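Local structure of acyl-coenzyme A oxidase acox-1.1 (Caenorhabditis elegans, 5K3H) at residues Tyr352-Ala357 with Ser392-Gln397; Gly358-Lys363 with Phe547-Asn552; Gly512-Glu515 with Lys519-Ile522. The protein catalyses the first step of peroxisomal beta-oxidation, an FAD-dependent desaturation of acyl-CoA to the (2E)-enoyl-CoA in which oxygen becomes hydrogen peroxide. One frame throughout, in Å; residues are numbered along the deposited sequence.

Interaction 1. Residues Tyr352-Ala357 with Ser392-Gln397; sequences YAFQFA and SVVTHQ
The phenyl ring of F354 takes V394 over one face and Q397 at its edge. V394 CG1 sits 4.1 Å from the centroid of the F354 ring and 19° off the ring normal, a CH-pi contact displaced toward the CG and CD2 side of the ring. The other methyl, V394 CG2, reaches F354 CD1 at 4.1 Å, so both branches of the valine are used. CG1 gets there because it stands anti to the backbone N of V394 (chi1 169°). At the far end of the ring, Q397 OE1 lies near the ring plane, 3.5 Å from F354 CZ. No hydrogen bond is made here; the amide oxygen simply faces the C-H edge, which is probably mildly favourable electrostatically. The amide is turned 37° from the ring, and Q397 CB packs against CZ as well. A303 and L306 of helix 300-319 also touch the F354 side chain, which is buried. This is antiparallel packing of two successive helices, 338-367 and 382-408, in the alpha-helical domain shared by acyl-CoA oxidases and dehydrogenases. The segment 392-397 also carries S392 and H396, which point elsewhere and belong to an ATP-binding site shared between the two subunits, so the ring contact lies behind a helix that lines that site.

Interaction 2. Residues Gly358-Lys363 with Phe547-Asn552; sequences GAETVK and FARRVN
R549 reaches E360 along most of its length. Its CB and CG pass E360 OE2 at 3.7 Å and 3.8 Å. CD comes nearer still, closer to the same oxygen than two such atoms can sit, so the modelled place of OE2 is doubtful and every distance to it, those two included, should be read with care. The chain runs extended through chi2 and then bends at chi3 (-106°), which swings the guanidinium back beside the carboxylate. There R549 NH1 donates to E360 OE2 at 2.9 Å, a hydrogen bond within a salt bridge, with OE2 near the guanidinium plane. The other carboxylate oxygen, E360 OE1, is 3.2 Å from R549 NH1. One nitrogen thus faces both oxygens, and with the two planes 49° apart this is not the flat, two-pronged pairing. R549 NH2 has a long, weak ion pair with E545 on its own helix. With an alanine in place of R549, the carboxylate of E360 would probably lose its cross-helix positive partner and be left freer to turn.

R550, the next residue, bends at chi2 and chi3 and brings its head alongside A359: R550 NH2 is 3.6 Å from A359 CB, and the methyl lies at the edge of the guanidinium, near its plane. The polar partner of this arginine is outside the contact: R550 NH1 is hydrogen-bonded to Q33 OE1. The E360 side chain also touches F542 and A546, a turn or two earlier on helix 520-553. The contact is at the partly exposed margin between helices 338-367 and 520-553. T361 packs on helix 382-408, and F547 and V551 on helix 557-577.

Interaction 3. Residues Gly512-Glu515 with Lys519-Ile522; sequences GLME and KREI
M514 and R520 meet at an oblique angle, the thioether of the methionine lying against the arginine from its backbone out to its guanidinium. The sulfur is the central atom of the contact. M514 SD is 3.8 Å from R520 CA and 3.9 Å from R520 CB, and farther out it comes to 3.4 Å from R520 NH1. That last approach is packing of a polarisable sulfur beside a charged group, and no hydrogen bond is assigned to it. Beyond the sulfur, the methyl lies over one face of the guanidinium, with M514 CE 4.1 Å from R520 CZ and 3.8 Å from R520 NH1.

The torsions explain this fit. M514 leaves its helix with CG anti to the carbonyl carbon (chi1 -71°), continues extended, then bends at chi3, so that the methyl turns aside from the sulfur and lies over the guanidinium face. R520 sends CG anti to its backbone N (chi1 169°). Although the bond from CA to CB leads away from the other segment, CB still touches the sulfur, and the bend at chi3 turns the guanidinium so that one face meets the methyl. The charged group keeps an apolar neighbour on that face, while the arginine as a whole remains exposed to solvent.

K519, in the N-cap position of helix 520-553, contributes mainly backbone, its carbonyl O lying at 4.3 Å from M514 CG. L513 extends the packing onto A523, K526 and S527, and M514 also touches A523. Just beyond, E521 OE2 hydrogen-bonds K327 N of the second subunit, whose I325 packs on E521 and I522. The whole is the turn of a helical hairpin, helix 489-515 doubling back into helix 520-553 at the dimer-facing surface of the oxidase's C-terminal helical region.

From the N terminus, helix 338-367 comes first and supplies two successive segments, 352-357 and 358-363. Interaction 1 closes when helix 382-408 brings in 392-397, tying neighbouring helices of the C-alpha1 region. Interaction 2 has already opened by then, so the two cross. After helices 420-428 and 437-456 the chain runs through helix 489-515, and interaction 3 closes its short turn into helix 520-553, within the span of interaction 2. That one ends at 547-552, near the helix's other end, joining the C-alpha1 region to the later oxidase helical region. Interactions 1 and 2 touch through F356 and A353 against F547 and R550; interaction 3 lies apart, its centre 33 Å and 38 Å from theirs.

Interaction 1. Residues Tyr352-Ala357 with Ser392-Gln397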
loop_
_atom_site.group_PDB
_atom_site.type_symbol
_atom_site.label_atom_id
_atom_site.label_comp_id
_atom_site.label_asym_id
_atom_site.label_seq_id
_atom_site.Cartn_x
_atom_site.Cartn_y
_atom_site.Cartn_z
ATOM N N TYR B 352 13.857 13.664 -5.990
ATOM C CA TYR B 352 15.044 14.515 -6.019
ATOM C C TYR B 352 15.398 14.993 -4.619
ATOM O O TYR B 352 16.576 15.015 -4.237
ATOM C CB TYR B 352 14.820 15.718 -6.946
ATOM C CG TYR B 352 15.061 15.435 -8.424
ATOM C CD1 TYR B 352 14.055 14.877 -9.217
ATOM C CD2 TYR B 352 16.278 15.738 -9.030
ATOM C CE1 TYR B 352 14.263 14.616 -10.563
ATOM C CE2 TYR B 352 16.483 15.494 -10.357
ATOM C CZ TYR B 352 15.477 14.925 -11.133
ATOM O OH TYR B 352 15.676 14.661 -12.480
ATOM N N ALA B 353 14.394 15.375 -3.829
ATOM C CA ALA B 353 14.674 15.846 -2.475
ATOM C C ALA B 353 15.354 14.768 -1.646
ATOM O O ALA B 353 16.279 15.061 -0.884
ATOM C CB ALA B 353 13.386 16.311 -1.789
ATOM N N PHE B 354 14.916 13.515 -1.778
ATOM C CA PHE B 354 15.541 12.438 -1.014
ATOM C C PHE B 354 16.957 12.173 -1.501
ATOM O O PHE B 354 17.862 11.961 -0.696
ATOM C CB PHE B 354 14.713 11.158 -1.121
ATOM C CG PHE B 354 13.326 11.268 -0.557
ATOM C CD1 PHE B 354 12.987 12.280 0.336
ATOM C CD2 PHE B 354 12.335 10.382 -0.962
ATOM C CE1 PHE B 354 11.686 12.380 0.833
ATOM C CE2 PHE B 354 11.050 10.482 -0.463
ATOM C CZ PHE B 354 10.728 11.473 0.441
ATOM N N GLN B 355 17.170 12.181 -2.820
ATOM C CA GLN B 355 18.503 11.951 -3.367
ATOM C C GLN B 355 19.476 13.011 -2.878
ATOM O O GLN B 355 20.623 12.712 -2.549
ATOM C CB GLN B 355 18.430 11.937 -4.904
ATOM C CG GLN B 355 19.755 11.633 -5.619
ATOM C CD GLN B 355 20.132 10.132 -5.569
ATOM O OE1 GLN B 355 19.526 9.346 -4.822
ATOM N NE2 GLN B 355 21.125 9.737 -6.375
ATOM N N PHE B 356 19.033 14.260 -2.821
ATOM C CA PHE B 356 19.906 15.333 -2.360
ATOM C C PHE B 356 20.135 15.273 -0.854
ATOM O O PHE B 356 21.229 15.616 -0.394
ATOM C CB PHE B 356 19.331 16.680 -2.797
ATOM C CG PHE B 356 19.258 16.838 -4.289
ATOM C CD1 PHE B 356 20.158 16.158 -5.113
ATOM C CD2 PHE B 356 18.297 17.653 -4.875
ATOM C CE1 PHE B 356 20.091 16.277 -6.509
ATOM C CE2 PHE B 356 18.231 17.789 -6.252
ATOM C CZ PHE B 356 19.130 17.107 -7.079
ATOM N N ALA B 357 19.136 14.847 -0.071
ATOM C CA ALA B 357 19.331 14.676 1.371
ATOM C C ALA B 357 20.297 13.529 1.675
ATOM O O ALA B 357 21.170 13.649 2.540
ATOM C CB ALA B 357 17.991 14.426 2.055
ATOM N N SER B 392 12.740 6.693 8.761
ATOM C CA SER B 392 11.305 6.546 8.990
ATOM C C SER B 392 10.494 7.383 8.002
ATOM O O SER B 392 9.547 6.884 7.381
ATOM C CB SER B 392 10.968 6.918 10.430
ATOM O OG SER B 392 9.570 6.881 10.644
ATOM N N VAL B 393 10.840 8.667 7.855
ATOM C CA VAL B 393 10.031 9.573 7.039
ATOM C C VAL B 393 10.214 9.267 5.552
ATOM O O VAL B 393 9.252 9.290 4.772
ATOM C CB VAL B 393 10.371 11.043 7.364
ATOM C CG1 VAL B 393 9.722 12.008 6.343
ATOM C CG2 VAL B 393 9.970 11.377 8.772
ATOM N N VAL B 394 11.451 9.030 5.121
ATOM C CA VAL B 394 11.674 8.758 3.707
ATOM C C VAL B 394 10.967 7.467 3.291
ATOM O O VAL B 394 10.378 7.382 2.205
ATOM C CB VAL B 394 13.184 8.698 3.411
ATOM C CG1 VAL B 394 13.437 8.153 2.010
ATOM C CG2 VAL B 394 13.855 10.075 3.629
ATOM N N THR B 395 11.005 6.441 4.138
ATOM C CA THR B 395 10.349 5.190 3.776
ATOM C C THR B 395 8.840 5.349 3.697
ATOM O O THR B 395 8.197 4.795 2.799
ATOM C CB THR B 395 10.727 4.102 4.769
ATOM O OG1 THR B 395 12.152 3.921 4.718
ATOM C CG2 THR B 395 9.997 2.787 4.440
ATOM N N HIS B 396 8.260 6.086 4.638
ATOM C CA HIS B 396 6.818 6.314 4.631
ATOM C C HIS B 396 6.409 7.171 3.450
ATOM O O HIS B 396 5.477 6.822 2.727
ATOM C CB HIS B 396 6.379 6.963 5.941
ATOM C CG HIS B 396 4.966 7.464 5.919
ATOM N ND1 HIS B 396 3.880 6.641 6.136
ATOM C CD2 HIS B 396 4.462 8.702 5.694
ATOM C CE1 HIS B 396 2.770 7.347 6.036
ATOM N NE2 HIS B 396 3.096 8.600 5.766
ATOM N N GLN B 397 7.118 8.284 3.219
ATOM C CA GLN B 397 6.796 9.169 2.100
ATOM C C GLN B 397 7.086 8.533 0.749
ATOM O O GLN B 397 6.389 8.835 -0.235
ATOM C CB GLN B 397 7.567 10.474 2.218
ATOM C CG GLN B 397 7.060 11.322 3.338
ATOM C CD GLN B 397 7.588 12.713 3.288
ATOM O OE1 GLN B 397 8.392 13.061 2.430
ATOM N NE2 GLN B 397 7.195 13.511 4.260
#

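Interaction 2. Residues Gly358-Lys363 with Phe547-Asn552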
loop_
_atom_site.group_PDB
_atom_site.type_symbol
_atom_site.label_atom_id
_atom_site.label_comp_id
_atom_site.label_asym_id
_atom_site.label_seq_id
_atom_site.Cartn_x
_atom_site.Cartn_y
_atom_site.Cartn_z
ATOM N N GLY B 358 20.152 12.405 0.978
ATOM C CA GLY B 358 21.130 11.350 1.115
ATOM C C GLY B 358 22.539 11.828 0.821
ATOM O O GLY B 358 23.493 11.441 1.506
ATOM N N ALA B 359 22.705 12.644 -0.223
ATOM C CA ALA B 359 24.043 13.152 -0.506
ATOM C C ALA B 359 24.580 13.975 0.665
ATOM O O ALA B 359 25.755 13.849 1.034
ATOM C CB ALA B 359 24.040 13.985 -1.790
ATOM N N GLU B 360 23.732 14.777 1.305
ATOM C CA GLU B 360 24.236 15.593 2.405
ATOM C C GLU B 360 24.544 14.771 3.656
ATOM O O GLU B 360 25.530 15.049 4.351
ATOM C CB GLU B 360 23.256 16.702 2.745
ATOM C CG GLU B 360 23.739 18.021 2.260
ATOM C CD GLU B 360 23.115 19.111 3.021
ATOM O OE1 GLU B 360 22.899 18.897 4.226
ATOM O OE2 GLU B 360 22.790 20.146 2.411
ATOM N N THR B 361 23.723 13.771 3.982
ATOM C CA THR B 361 24.023 12.990 5.180
ATOM C C THR B 361 25.380 12.306 5.050
ATOM O O THR B 361 26.177 12.313 5.997
ATOM C CB THR B 361 22.921 11.960 5.457
ATOM O OG1 THR B 361 22.003 11.922 4.363
ATOM C CG2 THR B 361 22.149 12.335 6.711
ATOM N N VAL B 362 25.694 11.776 3.863
ATOM C CA VAL B 362 27.022 11.218 3.626
ATOM C C VAL B 362 28.071 12.307 3.782
ATOM O O VAL B 362 29.134 12.095 4.379
ATOM C CB VAL B 362 27.093 10.577 2.227
ATOM C CG1 VAL B 362 28.515 10.183 1.905
ATOM C CG2 VAL B 362 26.168 9.388 2.128
ATOM N N LYS B 363 27.777 13.497 3.269
ATOM C CA LYS B 363 28.706 14.606 3.429
ATOM C C LYS B 363 28.853 14.974 4.897
ATOM O O LYS B 363 29.961 15.243 5.367
ATOM C CB LYS B 363 28.237 15.806 2.600
ATOM C CG LYS B 363 29.337 16.774 2.184
ATOM C CD LYS B 363 30.498 16.062 1.451
ATOM C CE LYS B 363 30.079 15.473 0.092
ATOM N NZ LYS B 363 31.243 14.967 -0.696
ATOM N N PHE B 547 17.567 20.184 -0.055
ATOM C CA PHE B 547 17.138 20.447 -1.422
ATOM C C PHE B 547 17.466 21.883 -1.821
ATOM O O PHE B 547 18.013 22.128 -2.905
ATOM C CB PHE B 547 15.641 20.153 -1.544
ATOM C CG PHE B 547 15.150 19.988 -2.957
ATOM C CD1 PHE B 547 15.985 20.214 -4.047
ATOM C CD2 PHE B 547 13.817 19.696 -3.198
ATOM C CE1 PHE B 547 15.511 20.084 -5.348
ATOM C CE2 PHE B 547 13.339 19.572 -4.502
ATOM C CZ PHE B 547 14.177 19.768 -5.570
ATOM N N ALA B 548 17.109 22.855 -0.968
ATOM C CA ALA B 548 17.410 24.254 -1.273
ATOM C C ALA B 548 18.914 24.492 -1.374
ATOM O O ALA B 548 19.382 25.207 -2.269
ATOM C CB ALA B 548 16.798 25.165 -0.208
ATOM N N ARG B 549 19.688 23.882 -0.476
ATOM C CA ARG B 549 21.140 24.009 -0.515
ATOM C C ARG B 549 21.689 23.558 -1.860
ATOM O O ARG B 549 22.466 24.274 -2.496
ATOM C CB ARG B 549 21.745 23.181 0.612
ATOM C CG ARG B 549 22.739 23.868 1.517
ATOM C CD ARG B 549 23.026 22.983 2.734
ATOM N NE ARG B 549 22.382 23.483 3.943
ATOM C CZ ARG B 549 21.507 22.810 4.684
ATOM N NH1 ARG B 549 21.148 21.577 4.361
ATOM N NH2 ARG B 549 20.996 23.384 5.766
ATOM N N ARG B 550 21.255 22.385 -2.331
ATOM C CA ARG B 550 21.753 21.862 -3.602
ATOM C C ARG B 550 21.447 22.809 -4.758
ATOM O O ARG B 550 22.328 23.087 -5.589
ATOM C CB ARG B 550 21.154 20.481 -3.884
ATOM C CG ARG B 550 21.428 19.957 -5.291
ATOM C CD ARG B 550 22.926 19.734 -5.533
ATOM N NE ARG B 550 23.377 18.606 -4.735
ATOM C CZ ARG B 550 23.587 17.383 -5.202
ATOM N NH1 ARG B 550 23.423 17.118 -6.487
ATOM N NH2 ARG B 550 23.965 16.421 -4.376
ATOM N N VAL B 551 20.221 23.353 -4.805
ATOM C CA VAL B 551 19.846 24.218 -5.921
ATOM C C VAL B 551 20.743 25.443 -5.984
ATOM O O VAL B 551 21.161 25.862 -7.068
ATOM C CB VAL B 551 18.366 24.620 -5.820
ATOM C CG1 VAL B 551 18.066 25.688 -6.837
ATOM C CG2 VAL B 551 17.484 23.413 -6.058
ATOM N N ASN B 552 21.073 26.023 -4.825
ATOM C CA ASN B 552 21.911 27.221 -4.795
ATOM C C ASN B 552 23.306 26.956 -5.328
ATOM O O ASN B 552 23.927 27.858 -5.890
ATOM C CB ASN B 552 22.011 27.767 -3.372
ATOM C CG ASN B 552 20.719 28.368 -2.909
ATOM O OD1 ASN B 552 19.951 28.913 -3.713
ATOM N ND2 ASN B 552 20.452 28.272 -1.612
#

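Interaction 3. Residues Gly512-Glu515 with Lys519-Ile522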
loop_
_atom_site.group_PDB
_atom_site.type_symbol
_atom_site.label_atom_id
_atom_site.label_comp_id
_atom_site.label_asym_id
_atom_site.label_seq_id
_atom_site.Cartn_x
_atom_site.Cartn_y
_atom_site.Cartn_z
ATOM N N GLY B 512 5.571 18.699 31.653
ATOM C CA GLY B 512 4.476 19.106 32.518
ATOM C C GLY B 512 3.869 17.957 33.297
ATOM O O GLY B 512 3.560 18.100 34.479
ATOM N N LEU B 513 3.691 16.802 32.647
ATOM C CA LEU B 513 3.122 15.629 33.313
ATOM C C LEU B 513 4.027 15.127 34.432
ATOM O O LEU B 513 3.538 14.677 35.476
ATOM C CB LEU B 513 2.856 14.510 32.302
ATOM C CG LEU B 513 1.648 14.736 31.389
ATOM C CD1 LEU B 513 1.672 13.757 30.219
ATOM C CD2 LEU B 513 0.359 14.625 32.141
ATOM N N MET B 514 5.345 15.186 34.241
ATOM C CA MET B 514 6.233 14.811 35.331
ATOM C C MET B 514 6.126 15.805 36.485
ATOM O O MET B 514 6.015 15.410 37.654
ATOM C CB MET B 514 7.678 14.701 34.833
ATOM C CG MET B 514 7.959 13.508 33.921
ATOM S SD MET B 514 9.731 13.262 33.691
ATOM C CE MET B 514 10.148 14.653 32.656
ATOM N N GLU B 515 6.123 17.106 36.166
ATOM C CA GLU B 515 5.974 18.145 37.184
ATOM C C GLU B 515 4.705 17.960 38.009
ATOM O O GLU B 515 4.647 18.416 39.158
ATOM C CB GLU B 515 5.988 19.532 36.528
ATOM C CG GLU B 515 7.403 19.997 36.098
ATOM C CD GLU B 515 7.380 21.135 35.080
ATOM O OE1 GLU B 515 6.341 21.843 34.989
ATOM O OE2 GLU B 515 8.412 21.317 34.378
ATOM N N LYS B 519 5.110 9.425 36.423
ATOM C CA LYS B 519 6.376 8.734 36.304
ATOM C C LYS B 519 6.946 9.206 34.973
ATOM O O LYS B 519 6.200 9.639 34.093
ATOM C CB LYS B 519 6.172 7.221 36.292
ATOM C CG LYS B 519 6.790 6.502 37.481
ATOM C CD LYS B 519 5.727 6.076 38.481
ATOM C CE LYS B 519 6.331 5.259 39.612
ATOM N NZ LYS B 519 5.676 5.549 40.918
ATOM N N ARG B 520 8.260 9.133 34.824
ATOM C CA ARG B 520 8.917 9.581 33.599
ATOM C C ARG B 520 8.415 8.816 32.378
ATOM O O ARG B 520 7.897 9.409 31.427
ATOM C CB ARG B 520 10.434 9.439 33.766
ATOM C CG ARG B 520 11.258 9.606 32.508
ATOM C CD ARG B 520 12.728 9.796 32.843
ATOM N NE ARG B 520 13.282 10.934 32.098
ATOM C CZ ARG B 520 13.397 12.174 32.580
ATOM N NH1 ARG B 520 13.010 12.462 33.823
ATOM N NH2 ARG B 520 13.904 13.134 31.821
ATOM N N GLU B 521 8.456 7.489 32.441
ATOM C CA GLU B 521 8.192 6.666 31.265
ATOM C C GLU B 521 6.717 6.692 30.870
ATOM O O GLU B 521 6.383 6.504 29.696
ATOM C CB GLU B 521 8.654 5.230 31.543
ATOM C CG GLU B 521 10.087 5.073 32.112
ATOM C CD GLU B 521 10.111 4.928 33.660
ATOM O OE1 GLU B 521 9.426 5.709 34.369
ATOM O OE2 GLU B 521 10.783 3.993 34.172
ATOM N N ILE B 522 5.825 6.897 31.836
ATOM C CA ILE B 522 4.408 7.039 31.531
ATOM C C ILE B 522 4.120 8.413 30.947
ATOM O O ILE B 522 3.270 8.561 30.057
ATOM C CB ILE B 522 3.577 6.757 32.798
ATOM C CG1 ILE B 522 3.642 5.270 33.128
ATOM C CG2 ILE B 522 2.148 7.213 32.645
ATOM C CD1 ILE B 522 2.822 4.891 34.307
#